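Local structure of R.MvaI (Kocuria varians, 2OA9) at residues Ser154-Leu159 / Leu193-Leu198; Gly205-Asp210 / Phe232-Glu237. The protein probably cleaves DNA as a monomeric restriction endonuclease that recognises its target sequence asymmetrically. All coordinates share one frame; numbering follows the deposited sequence.

Contact 1 of 2, residues Ser154-Leu159 / Leu193-Leu198; sequences SLQNQL and LTVQSL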
loop_
_atom_site.group_PDB
_atom_site.type_symbol
_atom_site.label_atom_id
_atom_site.label_comp_id
_atom_site.label_asym_id
_atom_site.label_seq_id
_atom_site.Cartn_x
_atom_site.Cartn_y
_atom_site.Cartn_z
ATOM N N SER A 154 -11.086 -9.106 8.382
ATOM C CA SER A 154 -10.405 -7.933 8.897
ATOM C C SER A 154 -9.677 -7.211 7.776
ATOM O O SER A 154 -9.659 -5.988 7.736
ATOM C CB SER A 154 -9.460 -8.270 10.045
ATOM O OG SER A 154 -8.249 -8.903 9.639
ATOM N N LEU A 155 -9.054 -7.984 6.899
ATOM C CA LEU A 155 -8.289 -7.412 5.802
ATOM C C LEU A 155 -9.220 -6.787 4.798
ATOM O O LEU A 155 -8.940 -5.721 4.280
ATOM C CB LEU A 155 -7.399 -8.477 5.141
ATOM C CG LEU A 155 -6.340 -9.060 6.079
ATOM C CD1 LEU A 155 -5.630 -10.166 5.326
ATOM C CD2 LEU A 155 -5.367 -8.035 6.633
ATOM N N GLN A 156 -10.346 -7.443 4.544
ATOM C CA GLN A 156 -11.386 -6.888 3.691
ATOM C C GLN A 156 -11.904 -5.545 4.204
ATOM O O GLN A 156 -12.054 -4.599 3.424
ATOM C CB GLN A 156 -12.551 -7.856 3.590
ATOM C CG GLN A 156 -13.628 -7.377 2.643
ATOM C CD GLN A 156 -14.023 -8.459 1.673
ATOM O OE1 GLN A 156 -13.444 -8.560 0.602
ATOM N NE2 GLN A 156 -14.985 -9.302 2.064
ATOM N N ASN A 157 -12.113 -5.458 5.515
ATOM C CA ASN A 157 -12.576 -4.243 6.148
ATOM C C ASN A 157 -11.550 -3.117 6.003
ATOM O O ASN A 157 -11.933 -1.997 5.735
ATOM C CB ASN A 157 -12.895 -4.486 7.634
ATOM C CG ASN A 157 -13.242 -3.212 8.367
ATOM O OD1 ASN A 157 -12.511 -2.767 9.253
ATOM N ND2 ASN A 157 -14.384 -2.613 8.000
ATOM N N GLN A 158 -10.258 -3.425 6.143
ATOM C CA GLN A 158 -9.210 -2.440 5.946
ATOM C C GLN A 158 -9.190 -1.913 4.529
ATOM O O GLN A 158 -9.058 -0.690 4.288
ATOM C CB GLN A 158 -7.849 -3.062 6.256
ATOM C CG GLN A 158 -7.628 -3.256 7.707
ATOM C CD GLN A 158 -7.672 -1.944 8.437
ATOM O OE1 GLN A 158 -6.838 -1.070 8.195
ATOM N NE2 GLN A 158 -8.690 -1.767 9.286
ATOM N N LEU A 159 -9.340 -2.824 3.581
ATOM C CA LEU A 159 -9.358 -2.448 2.172
ATOM C C LEU A 159 -10.563 -1.542 1.874
ATOM O O LEU A 159 -10.402 -0.488 1.266
ATOM C CB LEU A 159 -9.360 -3.671 1.258
ATOM C CG LEU A 159 -8.071 -4.495 1.206
ATOM C CD1 LEU A 159 -8.399 -5.841 0.603
ATOM C CD2 LEU A 159 -6.926 -3.803 0.436
ATOM N N LEU A 193 -8.887 -3.305 -4.980
ATOM C CA LEU A 193 -8.074 -4.502 -4.741
ATOM C C LEU A 193 -8.848 -5.423 -3.826
ATOM O O LEU A 193 -9.249 -4.992 -2.750
ATOM C CB LEU A 193 -6.740 -4.143 -4.080
ATOM C CG LEU A 193 -5.798 -5.286 -3.683
ATOM C CD1 LEU A 193 -5.199 -5.845 -4.905
ATOM C CD2 LEU A 193 -4.703 -4.736 -2.747
ATOM N N THR A 194 -9.036 -6.676 -4.244
ATOM C CA THR A 194 -9.768 -7.650 -3.443
ATOM C C THR A 194 -8.865 -8.302 -2.405
ATOM O O THR A 194 -7.641 -8.332 -2.544
ATOM C CB THR A 194 -10.349 -8.779 -4.286
ATOM O OG1 THR A 194 -9.290 -9.482 -4.926
ATOM C CG2 THR A 194 -11.258 -8.269 -5.438
ATOM N N VAL A 195 -9.475 -8.855 -1.353
ATOM C CA VAL A 195 -8.692 -9.611 -0.393
ATOM C C VAL A 195 -8.036 -10.831 -1.038
ATOM O O VAL A 195 -6.942 -11.178 -0.687
ATOM C CB VAL A 195 -9.502 -9.961 0.896
ATOM C CG1 VAL A 195 -10.610 -10.932 0.595
ATOM C CG2 VAL A 195 -8.543 -10.449 1.987
ATOM N N GLN A 196 -8.702 -11.476 -1.981
ATOM C CA GLN A 196 -8.122 -12.624 -2.663
ATOM C C GLN A 196 -6.866 -12.241 -3.438
ATOM O O GLN A 196 -5.879 -12.969 -3.425
ATOM C CB GLN A 196 -9.135 -13.271 -3.606
ATOM C CG GLN A 196 -10.205 -14.042 -2.886
ATOM C CD GLN A 196 -11.278 -13.136 -2.294
ATOM O OE1 GLN A 196 -11.456 -11.981 -2.728
ATOM N NE2 GLN A 196 -11.996 -13.654 -1.299
ATOM N N SER A 197 -6.898 -11.079 -4.088
ATOM C CA SER A 197 -5.740 -10.620 -4.856
ATOM C C SER A 197 -4.614 -10.213 -3.905
ATOM O O SER A 197 -3.439 -10.458 -4.164
ATOM C CB SER A 197 -6.120 -9.429 -5.718
ATOM O OG SER A 197 -6.923 -9.782 -6.802
ATOM N N LEU A 198 -4.990 -9.606 -2.788
ATOM C CA LEU A 198 -4.026 -9.259 -1.767
ATOM C C LEU A 198 -3.277 -10.474 -1.307
ATOM O O LEU A 198 -2.063 -10.463 -1.202
ATOM C CB LEU A 198 -4.728 -8.591 -0.585
ATOM C CG LEU A 198 -3.871 -8.291 0.640
ATOM C CD1 LEU A 198 -3.046 -7.072 0.350
ATOM C CD2 LEU A 198 -4.701 -8.073 1.912
#
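T194, whose carbonyl carbon lies against L159, uses its side chain within its own segment: OG1 accepts the backbone N-H of S197 at 3.0 Å, an N-cap bond that starts helix 195-204. Threonine suits the place because its short side chain can reach back to an N-H of the first turn. Between the two segments the contact is mainly apolar. L159 reaches toward the start of that helix, its CD1 resting on backbone, 3.6 Å from L193 O and 3.8 Å from V195 N, while its CD2 meets L193 CD2 at 4.0 Å. An alanine in place of L159 would probably open a gap over this capped turn and leave the CD2 of L193 without its methyl partner. V195 splits its branches: chi1 of 67° sets CG1 between the backbone N and carbonyl carbon, where Q156 OE1 approaches it at 3.7 Å, and CG2 meets L155 CB at 3.9 Å. The amide of exposed Q156 thus borders the buried leucines and valine. L155 and L198 cross at about a right angle, CD1 of the first 4.1 Å from CD2 of the second. L155 and L159 also touch F73, and L193 touches L72, both of strand 69-74. The arrangement is a helix-helix packing in which the capped N-terminal turn of helix 195-204 meets the flank of helix 152-162.

Contact 2 of 2, residues Gly205-Asp210 / Phe232-Glu237; sequences GDIKVD and FRINME. With CD (cadmium ion), chain F; CD (cadmium ion), chain E.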
loop_
_atom_site.group_PDB
_atom_site.type_symbol
_atom_site.label_atom_id
_atom_site.label_comp_id
_atom_site.label_asym_id
_atom_site.label_seq_id
_atom_site.Cartn_x
_atom_site.Cartn_y
_atom_site.Cartn_z
ATOM N N GLY A 205 5.132 -13.132 -3.462
ATOM C CA GLY A 205 6.270 -12.357 -3.002
ATOM C C GLY A 205 6.216 -10.896 -3.394
ATOM O O GLY A 205 7.164 -10.150 -3.156
ATOM N N ASP A 206 5.096 -10.450 -3.947
ATOM C CA ASP A 206 4.904 -9.084 -4.409
ATOM C C ASP A 206 4.340 -8.123 -3.384
ATOM O O ASP A 206 4.505 -6.918 -3.498
ATOM C CB ASP A 206 3.975 -9.066 -5.655
ATOM C CG ASP A 206 4.632 -9.628 -6.899
ATOM O OD1 ASP A 206 5.874 -9.655 -7.038
ATOM O OD2 ASP A 206 3.895 -10.082 -7.834
ATOM N N ILE A 207 3.719 -8.651 -2.352
ATOM C CA ILE A 207 3.141 -7.812 -1.275
ATOM C C ILE A 207 3.803 -8.233 0.007
ATOM O O ILE A 207 3.909 -9.401 0.297
ATOM C CB ILE A 207 1.611 -7.945 -1.230
ATOM C CG1 ILE A 207 1.007 -7.573 -2.600
ATOM C CG2 ILE A 207 0.966 -7.156 -0.087
ATOM C CD1 ILE A 207 -0.511 -7.547 -2.655
ATOM N N LYS A 208 4.266 -7.267 0.788
ATOM C CA LYS A 208 5.061 -7.573 1.959
ATOM C C LYS A 208 4.284 -7.165 3.176
ATOM O O LYS A 208 3.484 -6.261 3.129
ATOM C CB LYS A 208 6.363 -6.765 1.946
ATOM C CG LYS A 208 7.247 -6.960 0.719
ATOM C CD LYS A 208 7.399 -8.393 0.345
ATOM C CE LYS A 208 8.463 -8.593 -0.743
ATOM N NZ LYS A 208 8.872 -10.012 -0.810
ATOM N N VAL A 209 4.572 -7.831 4.287
ATOM C CA VAL A 209 3.977 -7.544 5.592
ATOM C C VAL A 209 5.131 -7.021 6.458
ATOM O O VAL A 209 6.035 -7.775 6.818
ATOM C CB VAL A 209 3.374 -8.836 6.148
ATOM C CG1 VAL A 209 2.798 -8.630 7.505
ATOM C CG2 VAL A 209 2.285 -9.370 5.181
ATOM N N ASP A 210 5.111 -5.725 6.730
ATOM C CA ASP A 210 6.183 -5.022 7.452
ATOM C C ASP A 210 5.809 -4.892 8.928
ATOM O O ASP A 210 4.981 -4.065 9.303
ATOM C CB ASP A 210 6.360 -3.630 6.805
ATOM C CG ASP A 210 7.576 -2.903 7.222
ATOM O OD1 ASP A 210 7.874 -2.865 8.417
ATOM O OD2 ASP A 210 8.250 -2.221 6.410
ATOM N N PHE A 232 0.909 -3.370 5.250
ATOM C CA PHE A 232 0.805 -4.206 4.073
ATOM C C PHE A 232 1.220 -3.350 2.915
ATOM O O PHE A 232 0.599 -2.324 2.658
ATOM C CB PHE A 232 -0.619 -4.774 3.928
ATOM C CG PHE A 232 -0.947 -5.818 4.947
ATOM C CD1 PHE A 232 -1.089 -5.512 6.279
ATOM C CD2 PHE A 232 -1.097 -7.134 4.578
ATOM C CE1 PHE A 232 -1.348 -6.494 7.197
ATOM C CE2 PHE A 232 -1.397 -8.123 5.494
ATOM C CZ PHE A 232 -1.510 -7.799 6.809
ATOM N N ARG A 233 2.349 -3.707 2.302
ATOM C CA ARG A 233 3.051 -2.819 1.374
ATOM C C ARG A 233 3.305 -3.465 0.028
ATOM O O ARG A 233 3.533 -4.642 -0.079
ATOM C CB ARG A 233 4.388 -2.378 1.987
ATOM C CG ARG A 233 4.247 -1.781 3.370
ATOM C CD ARG A 233 5.510 -1.306 4.015
ATOM N NE ARG A 233 5.789 0.061 3.673
ATOM C CZ ARG A 233 6.919 0.654 4.016
ATOM N NH1 ARG A 233 7.809 -0.028 4.726
ATOM N NH2 ARG A 233 7.167 1.901 3.642
ATOM N N ILE A 234 3.293 -2.642 -1.001
ATOM C CA ILE A 234 3.460 -3.092 -2.374
ATOM C C ILE A 234 4.126 -1.982 -3.189
ATOM O O ILE A 234 3.827 -0.803 -2.997
ATOM C CB ILE A 234 2.076 -3.497 -3.011
ATOM C CG1 ILE A 234 2.277 -4.162 -4.365
ATOM C CG2 ILE A 234 1.132 -2.293 -3.129
ATOM C CD1 ILE A 234 0.977 -4.694 -4.994
ATOM N N ASN A 235 5.002 -2.378 -4.096
ATOM C CA ASN A 235 5.557 -1.440 -5.082
ATOM C C ASN A 235 4.437 -0.906 -5.933
ATOM O O ASN A 235 3.518 -1.634 -6.338
ATOM C CB ASN A 235 6.593 -2.152 -5.911
ATOM C CG ASN A 235 7.100 -1.321 -7.051
ATOM O OD1 ASN A 235 6.490 -1.189 -8.084
ATOM N ND2 ASN A 235 8.290 -0.745 -6.837
ATOM N N MET A 236 4.465 0.384 -6.220
ATOM C CA MET A 236 3.310 1.027 -6.823
ATOM C C MET A 236 3.052 0.532 -8.242
ATOM O O MET A 236 1.889 0.405 -8.669
ATOM C CB MET A 236 3.436 2.538 -6.784
ATOM C CG MET A 236 2.325 3.271 -7.446
ATOM S SD MET A 236 2.434 5.068 -7.187
ATOM C CE MET A 236 2.837 4.933 -5.409
ATOM N N GLU A 237 4.103 0.305 -9.030
ATOM C CA GLU A 237 3.878 -0.317 -10.358
ATOM C C GLU A 237 3.279 -1.670 -10.213
ATOM O O GLU A 237 2.394 -2.063 -10.980
ATOM C CB GLU A 237 5.180 -0.493 -11.167
ATOM C CG GLU A 237 5.617 0.685 -11.976
ATOM C CD GLU A 237 4.915 0.789 -13.306
ATOM O OE1 GLU A 237 3.735 1.058 -13.306
ATOM O OE2 GLU A 237 5.582 0.664 -14.352
HETATM CD CD CD F . 9.726 -1.535 8.022
HETATM CD CD CD E . 3.775 0.832 -15.711
HETATM O O HOH W 1 6.226 -5.076 -4.388
HETATM O O HOH W 2 10.746 -3.669 7.895
HETATM O O HOH W 3 8.510 0.467 8.160
HETATM O O HOH W 4 11.124 -0.552 6.586
#
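K208 and R233 pair across two antiparallel strands, each backbone N-H reaching the other residue's O at 2.9 Å and nearly straight. On one face the packing is close and apolar: I207 CG1 lies 3.7 Å from I234 CD1, and V209 CG2 is 3.9 Å from CE2 of the F232 ring, those two side chains lying alongside each other. Beta-branched and aromatic residues suit this buried face.

The opposite face is polar; K208 and R233 are partly exposed there, while D210 is buried. R233 bends at chi3 (89°), and its NH1 donates to D210 OD2 at 2.8 Å, in the guanidinium plane but above that of the carboxylate. The same carboxylate holds a cadmium ion with both oxygens, each at 2.3 Å; H103 and three waters complete its shell, and the positive metal and guanidinium would probably both stabilise the aspartate's negative charge. K208 leads away instead, its NZ bonding G205 O at 2.9 Å on the Schellman turn that ends helix 195-204. Nearby, a water links D206 O to N235 N.

Strand 225-235 lies between strands 207-215 and 69-74, F232 stacking on F73 and meeting W150 edge-to-face, while N235 caps helix 236-242, where E237 and H62 bind a second cadmium ion.

In the fold
Both contacts are largely buried, contact 2 lying nearer the middle of the chain, its centre about 7 Å from the chain's centre against about 11 Å for contact 1. Contact 1 sets helix 152-162 against the start of helix 195-204 and the residues leading into it, by van der Waals packing of side chains on side chains and backbone, whereas contact 2 joins two strands by backbone hydrogen bonds and adds a charged, metal-binding face. Helix 195-204 leads directly into strand 207-215, tying the two together along the chain. They also touch: L155 CD2 meets F232 CZ at 3.9 Å, and L198 O lies 3.6 Å from I207 CD1. The helix pair therefore packs on the apolar face of the hairpin, with F73 of strand 69-74 common to both.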